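Local coordinates for aminotransferase class I and II (Streptococcus suis 89/1591, PDB 3OP7) that transfers amino groups between amino acids and keto acids, using pyridoxal phosphate held as an internal Schiff base, at the interface of chains A and B. Sequence-based numbering; all coordinates share one arbitrary frame. Chains: chain A/B, Aminotransferase class I and II.

The interface of chains A and B. Residues chain A 4-7, 10, 116-117, 120-121; chain B 249-250.
B:Tyr250 drives its ring between A:Leu4 and A:Phe7, a worked example of how an aromatic side chain from one subunit can bridge the N-terminal segment and the start of helix 117-124 in the other. Class I and II aminotransferases commonly work as dimers, and this two-fold interface is probably the biological one. One face of the tyrosine ring takes A:Leu4 CD1, a methyl 3.7 Å from the centroid and offset toward the rim. Over the centre of the other face comes A:Phe7 CD2, the edge of a ring turned 72° from it. The phenol reaches chain A at its tip: OH donates to the backbone carbonyl A:Pro5 O at 2.7 Å. A:Gln116 NE2 lies 2.9 Å from the same OH, but its two N-H groups go to A:Arg6 O and the anti lone pair of A:Asp120 OD2, so any bond to the phenol would be a shared, weaker one; these two acceptors fix the amide's rotation. At the root of the tyrosine, A:Gln117 NE2 donates a hydrogen bond to the main-chain B:Tyr250 O at 2.9 Å, from above the carbonyl plane. Chi1 of -157°, CG anti to the backbone N, turns the A:Phe7 ring in between A:Gln116 CB on one face and B:Asp249 CB over the centre of the other, 3.6 Å from the centroid. Farther along, A:Glu10 extends to accept B:Asp249 N on OE1 at 2.8 Å, met from above the carboxylate plane. The two carboxylates stack nearly parallel, 9° apart, a proximity that might raise the proton affinity of either.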
loop_
_atom_site.group_PDB
_atom_site.type_symbol
_atom_site.label_atom_id
_atom_site.label_comp_id
_atom_site.label_asym_id
_atom_site.label_seq_id
_atom_site.Cartn_x
_atom_site.Cartn_y
_atom_site.Cartn_z
ATOM N N LEU A 4 -13.281 1.656 12.405
ATOM C CA LEU A 4 -12.965 1.741 10.956
ATOM C C LEU A 4 -14.109 1.100 10.177
ATOM O O LEU A 4 -14.157 -0.121 10.076
ATOM C CB LEU A 4 -11.646 1.080 10.565
ATOM C CG LEU A 4 -11.209 1.387 9.131
ATOM C CD1 LEU A 4 -10.738 2.847 8.961
ATOM C CD2 LEU A 4 -10.095 0.410 8.653
ATOM N N PRO A 5 -15.043 1.931 9.672
ATOM C CA PRO A 5 -16.209 1.494 8.894
ATOM C C PRO A 5 -15.789 0.920 7.549
ATOM O O PRO A 5 -14.745 1.305 6.995
ATOM C CB PRO A 5 -17.032 2.813 8.679
ATOM C CG PRO A 5 -16.474 3.819 9.654
ATOM C CD PRO A 5 -14.999 3.390 9.827
ATOM N N ARG A 6 -16.573 0.006 7.002
ATOM C CA ARG A 6 -16.319 -0.395 5.597
ATOM C C ARG A 6 -16.239 0.862 4.726
ATOM O O ARG A 6 -16.889 1.852 5.034
ATOM C CB ARG A 6 -17.465 -1.260 5.093
ATOM C CG ARG A 6 -17.488 -2.699 5.656
ATOM C CD ARG A 6 -18.822 -3.381 5.296
ATOM N NE ARG A 6 -19.963 -2.547 5.739
ATOM C CZ ARG A 6 -21.177 -2.523 5.182
ATOM N NH1 ARG A 6 -21.484 -3.305 4.135
ATOM N NH2 ARG A 6 -22.108 -1.717 5.696
ATOM N N PHE A 7 -15.476 0.788 3.647
ATOM C CA PHE A 7 -15.272 1.884 2.712
ATOM C C PHE A 7 -16.486 1.859 1.761
ATOM O O PHE A 7 -16.682 0.904 1.025
ATOM C CB PHE A 7 -13.916 1.688 2.002
ATOM C CG PHE A 7 -13.313 2.956 1.443
ATOM C CD1 PHE A 7 -13.919 3.611 0.353
ATOM C CD2 PHE A 7 -12.119 3.470 1.956
ATOM C CE1 PHE A 7 -13.363 4.751 -0.189
ATOM C CE2 PHE A 7 -11.548 4.608 1.441
ATOM C CZ PHE A 7 -12.159 5.256 0.334
ATOM N N GLU A 10 -16.359 1.592 -2.128
ATOM C CA GLU A 10 -15.771 0.267 -2.391
ATOM C C GLU A 10 -16.767 -0.908 -2.279
ATOM O O GLU A 10 -16.852 -1.794 -3.154
ATOM C CB GLU A 10 -14.555 0.027 -1.436
ATOM C CG GLU A 10 -13.833 -1.261 -1.705
ATOM C CD GLU A 10 -12.584 -1.462 -0.784
ATOM O OE1 GLU A 10 -12.375 -0.641 0.107
ATOM O OE2 GLU A 10 -11.863 -2.462 -1.003
ATOM N N GLN A 116 -13.218 9.112 1.625
ATOM C CA GLN A 116 -13.444 8.545 2.969
ATOM C C GLN A 116 -12.187 8.361 3.819
ATOM O O GLN A 116 -12.249 8.401 5.033
ATOM C CB GLN A 116 -14.248 7.223 2.872
ATOM C CG GLN A 116 -14.641 6.616 4.211
ATOM C CD GLN A 116 -15.553 5.407 4.086
ATOM O OE1 GLN A 116 -16.049 5.104 2.993
ATOM N NE2 GLN A 116 -15.800 4.727 5.206
ATOM N N GLN A 117 -11.035 8.179 3.179
ATOM C CA GLN A 117 -9.780 8.069 3.925
ATOM C C GLN A 117 -9.593 9.242 4.901
ATOM O O GLN A 117 -9.054 9.067 6.000
ATOM C CB GLN A 117 -8.598 8.092 2.975
ATOM C CG GLN A 117 -8.312 6.768 2.226
ATOM C CD GLN A 117 -7.011 6.857 1.484
ATOM O OE1 GLN A 117 -6.867 7.678 0.590
ATOM N NE2 GLN A 117 -6.042 5.987 1.851
ATOM N N ASP A 120 -12.145 8.884 8.102
ATOM C CA ASP A 120 -12.199 7.611 8.812
ATOM C C ASP A 120 -10.851 7.081 9.251
ATOM O O ASP A 120 -10.770 6.435 10.294
ATOM C CB ASP A 120 -13.043 6.586 8.055
ATOM C CG ASP A 120 -14.544 6.734 8.352
ATOM O OD1 ASP A 120 -14.910 7.314 9.437
ATOM O OD2 ASP A 120 -15.363 6.274 7.500
ATOM N N ILE A 121 -9.781 7.364 8.516
ATOM C CA ILE A 121 -8.481 6.951 9.025
ATOM C C ILE A 121 -8.185 7.661 10.347
ATOM O O ILE A 121 -7.847 6.988 11.336
ATOM C CB ILE A 121 -7.327 7.029 7.969
ATOM C CG1 ILE A 121 -7.586 6.013 6.845
ATOM C CG2 ILE A 121 -5.981 6.753 8.639
ATOM C CD1 ILE A 121 -6.631 6.112 5.657
ATOM N N ASP B 249 -9.627 -0.119 -0.075
ATOM C CA ASP B 249 -9.445 1.264 -0.508
ATOM C C ASP B 249 -8.850 2.155 0.585
ATOM O O ASP B 249 -8.452 3.290 0.301
ATOM C CB ASP B 249 -10.699 1.930 -1.066
ATOM C CG ASP B 249 -11.178 1.311 -2.370
ATOM O OD1 ASP B 249 -10.622 0.277 -2.777
ATOM O OD2 ASP B 249 -12.116 1.910 -2.934
ATOM N N TYR B 250 -8.736 1.673 1.809
ATOM C CA TYR B 250 -8.048 2.516 2.787
ATOM C C TYR B 250 -6.566 2.462 2.591
ATOM O O TYR B 250 -5.852 3.353 3.056
ATOM C CB TYR B 250 -8.353 2.028 4.213
ATOM C CG TYR B 250 -9.695 2.407 4.746
ATOM C CD1 TYR B 250 -10.014 3.735 5.043
ATOM C CD2 TYR B 250 -10.674 1.448 4.986
ATOM C CE1 TYR B 250 -11.190 4.058 5.578
ATOM C CE2 TYR B 250 -11.880 1.769 5.522
ATOM C CZ TYR B 250 -12.159 3.089 5.835
ATOM O OH TYR B 250 -13.387 3.539 6.340
#